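Local structure of beta-N-acetylglucosaminidase (Thermotoga maritima, 3WO8) at residues Ser356-Leu361 and Gly408-Asp413; Gly375-Gln380 and Ser459-Ser464. The protein probably hydrolyses terminal non-reducing N-acetyl-D-hexosamine residues from N-acetyl-beta-D-hexosaminides, as a member of glycoside hydrolase family 3. All coordinates share one frame; numbering follows the deposited sequence.

How the interactions relate
Both contacts belong to the C-terminal domain of this two-domain enzyme, and their centres lie 18 Å apart, with nearest atoms about 8 Å apart and no direct touch. Interaction 1 joins two neighbouring parallel strands inside the domain's mixed sheet, whereas interaction 2 packs helix 374-385 against the start of the C-terminal helix 462-471. Helix 374-385 connects them: it follows strand 357-363 in the chain, its V385 rests on V358 and L360 of interaction 1, and its P382 on L360, while D377 and Q380 work in interaction 2. Interaction 2 alone also meets the second subunit, through S459, K461 and S464, which places it at the subunit interface.

Interaction 1: residues Ser356-Leu361 and Gly408-Asp413; sequences SEVTLL and GDLIFD
A chi1 of -92° sets CG1 of V358 beside its own backbone N, and a chi1 of -77° does the same for CG of F412, and on these torsions the methyl settles over the aromatic ring. CG1 stands 4.0 Å from the centroid of the F412 ring, only 12° off the normal, a CH-pi contact over the centre of one face. The same methyl also meets L410, 3.6 Å from its CG, with the valine and leucine side chains lying alongside each other and pointing the same way. On the same side of the sheet as F412, CD2 of L360 approaches CB of F412 at 3.9 Å. T359, I411 and L361 occupy the other face of the sheet, where CD1 of L361 touches CG2 of I411 at 3.5 Å.

Between the two sets of side chains the backbones are joined in parallel register. T359 bonds to 408-413 at both its polar backbone atoms: its N donates to O of L410 (2.7 Å) and its O accepts from N of F412, after which N of L361 donates to O of F412. The E357 side chain bends at chi2, and its OE2 takes the N-H of D409 at 3.1 Å on the anti side of the carboxylate. The T359 methyl CG2 packs on the glycine backbone, 3.4 Å from CA of G408.

F438 meets the F412 ring, and V385 of helix 374-385 packs on V358 and L360. Strands 391-397 and 435-439 flank the pair, which thus forms an inner parallel ladder of the mixed sheet in the C-terminal domain.

Interaction 2: residues Gly375-Gln380 and Ser459-Ser464; sequences GGDYDQ and STKPIS
A buried polar contact, centred on D377, joins helix 374-385 to the turn that leads into helix 462-471 in the C-terminal domain. The D377 carboxylate reaches across to three consecutive residues. Its OD2 accepts a hydrogen bond from OG1 of T460 at 2.7 Å, through the anti lone pair. A chi1 of 57° places that hydroxyl between the backbone N and carbonyl carbon of T460 and leaves the methyl CG2 against the ring of Y378, 3.7 Å from CE1. The K461 chain, bent at chi2 and chi3, curls back so that its CD lies 3.3 Å from OD2 of D377; the salt bridge from NZ to OD2 is long, at 3.7 Å. One water donates to OD1 of D377 and weakly accepts from K461 NZ, while a second donates to both backbone oxygens, O of D377 and O of T460. CD of P462 rests over the carboxylate, 3.6 Å from OD1, and one turn on, the amide NE2 of Q380 lies 3.4 Å from CG of the same proline.

An alanine in place of D377 would probably leave the T460 hydroxyl without this acceptor and K461 without its long ion pair within the subunit.

The ammonium group of K461 has its stronger partner in O of G78 of the second subunit. Y54 of helix 53-66 packs on Q380 and P462, and I384 of helix 374-385 touches P462, so the start of helix 462-471 packs on both helices, with S340 of helix 334-342 touching I463 and S464.

Interaction 1: residues Ser356-Leu361 and Gly408-Asp413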
ATOM      1  N   SER B 356     -22.207 -18.719 -22.607  1.00 79.18           N
ATOM      2  CA  SER B 356     -22.958 -17.701 -21.885  1.00 83.94           C
ATOM      3  C   SER B 356     -22.707 -17.761 -20.362  1.00 76.08           C
ATOM      4  O   SER B 356     -22.657 -16.731 -19.652  1.00 69.92           O
ATOM      5  CB  SER B 356     -24.440 -17.859 -22.192  1.00 88.81           C
ATOM      6  OG  SER B 356     -25.135 -16.715 -21.755  1.00 97.89           O
ATOM      7  N   GLU B 357     -22.572 -18.978 -19.859  1.00 66.98           N
ATOM      8  CA  GLU B 357     -22.322 -19.153 -18.448  1.00 65.69           C
ATOM      9  C   GLU B 357     -21.206 -20.136 -18.199  1.00 55.82           C
ATOM     10  O   GLU B 357     -21.013 -21.107 -18.952  1.00 49.38           O
ATOM     11  CB  GLU B 357     -23.592 -19.580 -17.689  1.00 71.19           C
ATOM     12  CG  GLU B 357     -23.892 -21.072 -17.704  1.00 73.96           C
ATOM     13  CD  GLU B 357     -23.185 -21.868 -16.608  1.00 75.29           C
ATOM     14  OE1 GLU B 357     -23.329 -21.503 -15.415  1.00 63.89           O
ATOM     15  OE2 GLU B 357     -22.526 -22.887 -16.955  1.00 74.58           O
ATOM     16  N   VAL B 358     -20.480 -19.848 -17.126  1.00 47.39           N
ATOM     17  CA  VAL B 358     -19.528 -20.787 -16.584  1.00 45.37           C
ATOM     18  C   VAL B 358     -19.993 -21.182 -15.231  1.00 38.40           C
ATOM     19  O   VAL B 358     -20.541 -20.380 -14.517  1.00 33.46           O
ATOM     20  CB  VAL B 358     -18.158 -20.185 -16.369  1.00 44.22           C
ATOM     21  CG1 VAL B 358     -17.335 -20.420 -17.584  1.00 49.21           C
ATOM     22  CG2 VAL B 358     -18.255 -18.701 -16.048  1.00 49.25           C
ATOM     23  N   THR B 359     -19.721 -22.407 -14.854  1.00 34.34           N
ATOM     24  CA  THR B 359     -19.834 -22.715 -13.464  1.00 36.33           C
ATOM     25  C   THR B 359     -18.413 -22.867 -12.908  1.00 33.95           C
ATOM     26  O   THR B 359     -17.545 -23.423 -13.549  1.00 30.92           O
ATOM     27  CB  THR B 359     -20.828 -23.881 -13.171  1.00 38.99           C
ATOM     28  OG1 THR B 359     -20.158 -25.052 -12.748  1.00 40.29           O
ATOM     29  CG2 THR B 359     -21.720 -24.170 -14.354  1.00 39.67           C
ATOM     30  N   LEU B 360     -18.184 -22.303 -11.732  1.00 33.96           N
ATOM     31  CA  LEU B 360     -16.861 -22.224 -11.144  1.00 34.95           C
ATOM     32  C   LEU B 360     -16.785 -23.141  -9.960  1.00 36.19           C
ATOM     33  O   LEU B 360     -17.624 -23.055  -9.060  1.00 38.88           O
ATOM     34  CB  LEU B 360     -16.604 -20.812 -10.656  1.00 34.07           C
ATOM     35  CG  LEU B 360     -16.880 -19.700 -11.655  1.00 33.35           C
ATOM     36  CD1 LEU B 360     -16.526 -18.346 -11.045  1.00 34.80           C
ATOM     37  CD2 LEU B 360     -16.035 -19.935 -12.861  1.00 31.18           C
ATOM     38  N   LEU B 361     -15.805 -24.029  -9.955  1.00 35.72           N
ATOM     39  CA  LEU B 361     -15.578 -24.819  -8.764  1.00 40.85           C
ATOM     40  C   LEU B 361     -14.403 -24.194  -8.089  1.00 42.51           C
ATOM     41  O   LEU B 361     -13.336 -24.139  -8.661  1.00 47.19           O
ATOM     42  CB  LEU B 361     -15.287 -26.252  -9.122  1.00 43.24           C
ATOM     43  CG  LEU B 361     -16.559 -26.862  -9.677  1.00 44.67           C
ATOM     44  CD1 LEU B 361     -16.228 -27.954 -10.661  1.00 46.67           C
ATOM     45  CD2 LEU B 361     -17.406 -27.375  -8.543  1.00 42.62           C
ATOM     46  N   GLY B 408     -22.866 -27.580 -16.413  1.00 50.31           N
ATOM     47  CA  GLY B 408     -22.715 -26.207 -16.911  1.00 47.72           C
ATOM     48  C   GLY B 408     -22.365 -26.245 -18.385  1.00 50.46           C
ATOM     49  O   GLY B 408     -22.025 -27.305 -18.904  1.00 50.68           O
ATOM     50  N   ASP B 409     -22.445 -25.119 -19.078  1.00 52.23           N
ATOM     51  CA  ASP B 409     -21.967 -25.078 -20.476  1.00 60.86           C
ATOM     52  C   ASP B 409     -20.441 -25.223 -20.492  1.00 64.75           C
ATOM     53  O   ASP B 409     -19.833 -25.786 -21.422  1.00 70.28           O
ATOM     54  CB  ASP B 409     -22.340 -23.751 -21.163  1.00 63.43           C
ATOM     55  CG  ASP B 409     -23.845 -23.503 -21.199  1.00 64.71           C
ATOM     56  OD1 ASP B 409     -24.612 -24.495 -21.072  1.00 60.03           O
ATOM     57  OD2 ASP B 409     -24.235 -22.315 -21.343  1.00 59.74           O
ATOM     58  N   LEU B 410     -19.858 -24.674 -19.428  1.00 59.72           N
ATOM     59  CA  LEU B 410     -18.442 -24.562 -19.219  1.00 49.52           C
ATOM     60  C   LEU B 410     -18.213 -24.646 -17.712  1.00 48.06           C
ATOM     61  O   LEU B 410     -18.926 -24.019 -16.926  1.00 52.24           O
ATOM     62  CB  LEU B 410     -17.995 -23.199 -19.748  1.00 46.96           C
ATOM     63  CG  LEU B 410     -16.516 -22.936 -19.973  1.00 44.67           C
ATOM     64  CD1 LEU B 410     -15.786 -24.243 -20.232  1.00 47.52           C
ATOM     65  CD2 LEU B 410     -16.320 -21.949 -21.117  1.00 42.92           C
ATOM     66  N   ILE B 411     -17.227 -25.424 -17.313  1.00 42.53           N
ATOM     67  CA  ILE B 411     -16.862 -25.575 -15.919  1.00 40.89           C
ATOM     68  C   ILE B 411     -15.388 -25.251 -15.729  1.00 41.86           C
ATOM     69  O   ILE B 411     -14.571 -25.693 -16.520  1.00 39.44           O
ATOM     70  CB  ILE B 411     -17.047 -27.019 -15.518  1.00 43.59           C
ATOM     71  CG1 ILE B 411     -18.341 -27.522 -16.166  1.00 42.74           C
ATOM     72  CG2 ILE B 411     -16.967 -27.177 -13.990  1.00 43.95           C
ATOM     73  CD1 ILE B 411     -18.909 -28.749 -15.514  1.00 45.04           C
ATOM     74  N   PHE B 412     -15.056 -24.478 -14.693  1.00 40.06           N
ATOM     75  CA  PHE B 412     -13.687 -24.070 -14.412  1.00 35.47           C
ATOM     76  C   PHE B 412     -13.411 -24.647 -13.079  1.00 38.26           C
ATOM     77  O   PHE B 412     -14.095 -24.293 -12.115  1.00 46.05           O
ATOM     78  CB  PHE B 412     -13.560 -22.568 -14.352  1.00 34.44           C
ATOM     79  CG  PHE B 412     -13.543 -21.895 -15.696  1.00 32.30           C
ATOM     80  CD1 PHE B 412     -13.563 -22.627 -16.882  1.00 34.00           C
ATOM     81  CD2 PHE B 412     -13.427 -20.534 -15.768  1.00 29.19           C
ATOM     82  CE1 PHE B 412     -13.507 -21.972 -18.108  1.00 36.82           C
ATOM     83  CE2 PHE B 412     -13.377 -19.860 -16.982  1.00 31.45           C
ATOM     84  CZ  PHE B 412     -13.415 -20.567 -18.157  1.00 34.86           C
ATOM     85  N   ASP B 413     -12.451 -25.561 -13.009  1.00 38.56           N
ATOM     86  CA  ASP B 413     -12.179 -26.269 -11.761  1.00 39.83           C
ATOM     87  C   ASP B 413     -10.864 -25.830 -11.229  1.00 39.83           C
ATOM     88  O   ASP B 413      -9.827 -26.229 -11.722  1.00 40.88           O
ATOM     89  CB  ASP B 413     -12.125 -27.775 -11.962  1.00 41.64           C
ATOM     90  CG  ASP B 413     -11.788 -28.504 -10.689  1.00 44.33           C
ATOM     91  OD1 ASP B 413     -11.639 -27.815  -9.656  1.00 46.75           O
ATOM     92  OD2 ASP B 413     -11.690 -29.757 -10.707  1.00 48.36           O
TER

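Interaction 2: residues Gly375-Gln380 and Ser459-Ser464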
ATOM      1  N   GLY B 375      -6.402 -18.121   0.606  1.00 43.48           N
ATOM      2  CA  GLY B 375      -7.836 -18.092   0.899  1.00 37.31           C
ATOM      3  C   GLY B 375      -8.574 -16.869   0.409  1.00 36.24           C
ATOM      4  O   GLY B 375      -9.625 -16.971  -0.229  1.00 41.77           O
ATOM      5  N   GLY B 376      -8.052 -15.691   0.687  1.00 35.27           N
ATOM      6  CA  GLY B 376      -8.713 -14.470   0.212  1.00 33.82           C
ATOM      7  C   GLY B 376      -8.730 -14.441  -1.317  1.00 34.87           C
ATOM      8  O   GLY B 376      -9.628 -13.858  -1.965  1.00 34.81           O
ATOM      9  N   ASP B 377      -7.710 -15.097  -1.870  1.00 33.37           N
ATOM     10  CA  ASP B 377      -7.516 -15.225  -3.288  1.00 32.84           C
ATOM     11  C   ASP B 377      -8.598 -16.077  -3.928  1.00 31.63           C
ATOM     12  O   ASP B 377      -9.187 -15.724  -4.946  1.00 31.65           O
ATOM     13  CB  ASP B 377      -6.130 -15.825  -3.552  1.00 34.55           C
ATOM     14  CG  ASP B 377      -4.968 -14.796  -3.460  1.00 35.24           C
ATOM     15  OD1 ASP B 377      -5.173 -13.571  -3.209  1.00 31.77           O
ATOM     16  OD2 ASP B 377      -3.813 -15.261  -3.672  1.00 35.52           O
ATOM     17  N   TYR B 378      -8.893 -17.207  -3.323  1.00 32.25           N
ATOM     18  CA  TYR B 378      -9.938 -18.034  -3.862  1.00 30.35           C
ATOM     19  C   TYR B 378     -11.260 -17.307  -3.802  1.00 32.44           C
ATOM     20  O   TYR B 378     -12.016 -17.317  -4.777  1.00 35.75           O
ATOM     21  CB  TYR B 378     -10.051 -19.346  -3.117  1.00 31.62           C
ATOM     22  CG  TYR B 378      -8.822 -20.172  -3.080  1.00 32.01           C
ATOM     23  CD1 TYR B 378      -7.937 -20.181  -4.124  1.00 34.15           C
ATOM     24  CD2 TYR B 378      -8.547 -20.974  -1.974  1.00 37.28           C
ATOM     25  CE1 TYR B 378      -6.772 -20.945  -4.069  1.00 39.70           C
ATOM     26  CE2 TYR B 378      -7.415 -21.771  -1.906  1.00 37.21           C
ATOM     27  CZ  TYR B 378      -6.524 -21.750  -2.960  1.00 41.81           C
ATOM     28  OH  TYR B 378      -5.390 -22.529  -2.902  1.00 50.88           O
ATOM     29  N   ASP B 379     -11.548 -16.657  -2.679  1.00 34.16           N
ATOM     30  CA  ASP B 379     -12.778 -15.845  -2.570  1.00 33.82           C
ATOM     31  C   ASP B 379     -12.955 -14.846  -3.718  1.00 31.51           C
ATOM     32  O   ASP B 379     -14.075 -14.499  -4.118  1.00 27.60           O
ATOM     33  CB  ASP B 379     -12.786 -15.044  -1.284  1.00 35.13           C
ATOM     34  CG  ASP B 379     -12.907 -15.890  -0.069  1.00 38.88           C
ATOM     35  OD1 ASP B 379     -13.175 -17.099  -0.181  1.00 41.01           O
ATOM     36  OD2 ASP B 379     -12.735 -15.328   1.039  1.00 46.60           O
ATOM     37  N   GLN B 380     -11.837 -14.379  -4.231  1.00 32.99           N
ATOM     38  CA  GLN B 380     -11.833 -13.315  -5.236  1.00 35.84           C
ATOM     39  C   GLN B 380     -12.073 -13.782  -6.696  1.00 36.79           C
ATOM     40  O   GLN B 380     -12.332 -12.969  -7.595  1.00 33.45           O
ATOM     41  CB  GLN B 380     -10.523 -12.571  -5.125  1.00 36.57           C
ATOM     42  CG  GLN B 380     -10.682 -11.071  -5.066  1.00 42.17           C
ATOM     43  CD  GLN B 380      -9.326 -10.463  -4.894  1.00 46.05           C
ATOM     44  OE1 GLN B 380      -8.595 -10.850  -3.951  1.00 43.77           O
ATOM     45  NE2 GLN B 380      -8.933  -9.556  -5.820  1.00 45.12           N
ATOM     46  N   SER B 459       0.455 -19.423  -9.319  1.00 33.82           N
ATOM     47  CA  SER B 459      -0.046 -18.380  -8.473  1.00 35.35           C
ATOM     48  C   SER B 459      -1.535 -18.610  -8.254  1.00 36.86           C
ATOM     49  O   SER B 459      -2.242 -19.065  -9.143  1.00 33.34           O
ATOM     50  CB  SER B 459       0.132 -16.994  -9.106  1.00 33.81           C
ATOM     51  OG  SER B 459       0.694 -16.086  -8.200  1.00 40.80           O
ATOM     52  N   THR B 460      -1.973 -18.311  -7.034  1.00 38.09           N
ATOM     53  CA  THR B 460      -3.358 -18.111  -6.718  1.00 35.88           C
ATOM     54  C   THR B 460      -3.757 -16.653  -6.881  1.00 34.55           C
ATOM     55  O   THR B 460      -4.927 -16.338  -6.768  1.00 34.60           O
ATOM     56  CB  THR B 460      -3.608 -18.470  -5.266  1.00 39.70           C
ATOM     57  OG1 THR B 460      -2.756 -17.678  -4.442  1.00 37.81           O
ATOM     58  CG2 THR B 460      -3.315 -19.973  -5.039  1.00 42.23           C
ATOM     59  N   LYS B 461      -2.800 -15.778  -7.187  1.00 31.09           N
ATOM     60  CA  LYS B 461      -3.079 -14.366  -7.245  1.00 33.40           C
ATOM     61  C   LYS B 461      -4.089 -13.959  -8.323  1.00 32.98           C
ATOM     62  O   LYS B 461      -4.153 -14.525  -9.407  1.00 30.49           O
ATOM     63  CB  LYS B 461      -1.795 -13.500  -7.344  1.00 36.24           C
ATOM     64  CG  LYS B 461      -0.700 -13.731  -6.287  1.00 36.18           C
ATOM     65  CD  LYS B 461      -1.134 -13.796  -4.833  1.00 35.77           C
ATOM     66  CE  LYS B 461      -0.870 -12.499  -4.092  1.00 39.22           C
ATOM     67  NZ  LYS B 461      -1.368 -12.717  -2.711  1.00 42.73           N
ATOM     68  N   PRO B 462      -4.923 -12.985  -7.988  1.00 31.96           N
ATOM     69  CA  PRO B 462      -5.872 -12.570  -8.953  1.00 33.24           C
ATOM     70  C   PRO B 462      -5.274 -12.329 -10.317  1.00 35.56           C
ATOM     71  O   PRO B 462      -5.814 -12.824 -11.308  1.00 36.69           O
ATOM     72  CB  PRO B 462      -6.413 -11.288  -8.342  1.00 32.57           C
ATOM     73  CG  PRO B 462      -6.537 -11.695  -6.911  1.00 33.41           C
ATOM     74  CD  PRO B 462      -5.286 -12.508  -6.642  1.00 32.88           C
ATOM     75  N   ILE B 463      -4.167 -11.600 -10.370  1.00 35.55           N
ATOM     76  CA  ILE B 463      -3.608 -11.165 -11.655  1.00 34.70           C
ATOM     77  C   ILE B 463      -3.323 -12.357 -12.573  1.00 34.28           C
ATOM     78  O   ILE B 463      -3.558 -12.324 -13.776  1.00 31.45           O
ATOM     79  CB  ILE B 463      -2.365 -10.275 -11.475  1.00 33.59           C
ATOM     80  CG1 ILE B 463      -1.918  -9.659 -12.806  1.00 34.80           C
ATOM     81  CG2 ILE B 463      -1.232 -11.084 -10.907  1.00 33.82           C
ATOM     82  CD1 ILE B 463      -3.032  -9.161 -13.702  1.00 32.83           C
ATOM     83  N   SER B 464      -2.881 -13.448 -11.992  1.00 36.65           N
ATOM     84  CA  SER B 464      -2.524 -14.597 -12.818  1.00 38.81           C
ATOM     85  C   SER B 464      -3.752 -15.199 -13.441  1.00 39.91           C
ATOM     86  O   SER B 464      -3.772 -15.463 -14.615  1.00 39.90           O
ATOM     87  CB  SER B 464      -1.754 -15.606 -11.983  1.00 39.79           C
ATOM     88  OG  SER B 464      -0.640 -14.930 -11.372  1.00 37.98           O
TER
HETATM   89  O   HOH W   1      -4.028 -10.681  -2.777  1.00 27.63           O
HETATM   90  O   HOH W   2      -7.355 -14.918  -7.488  1.00 29.77           O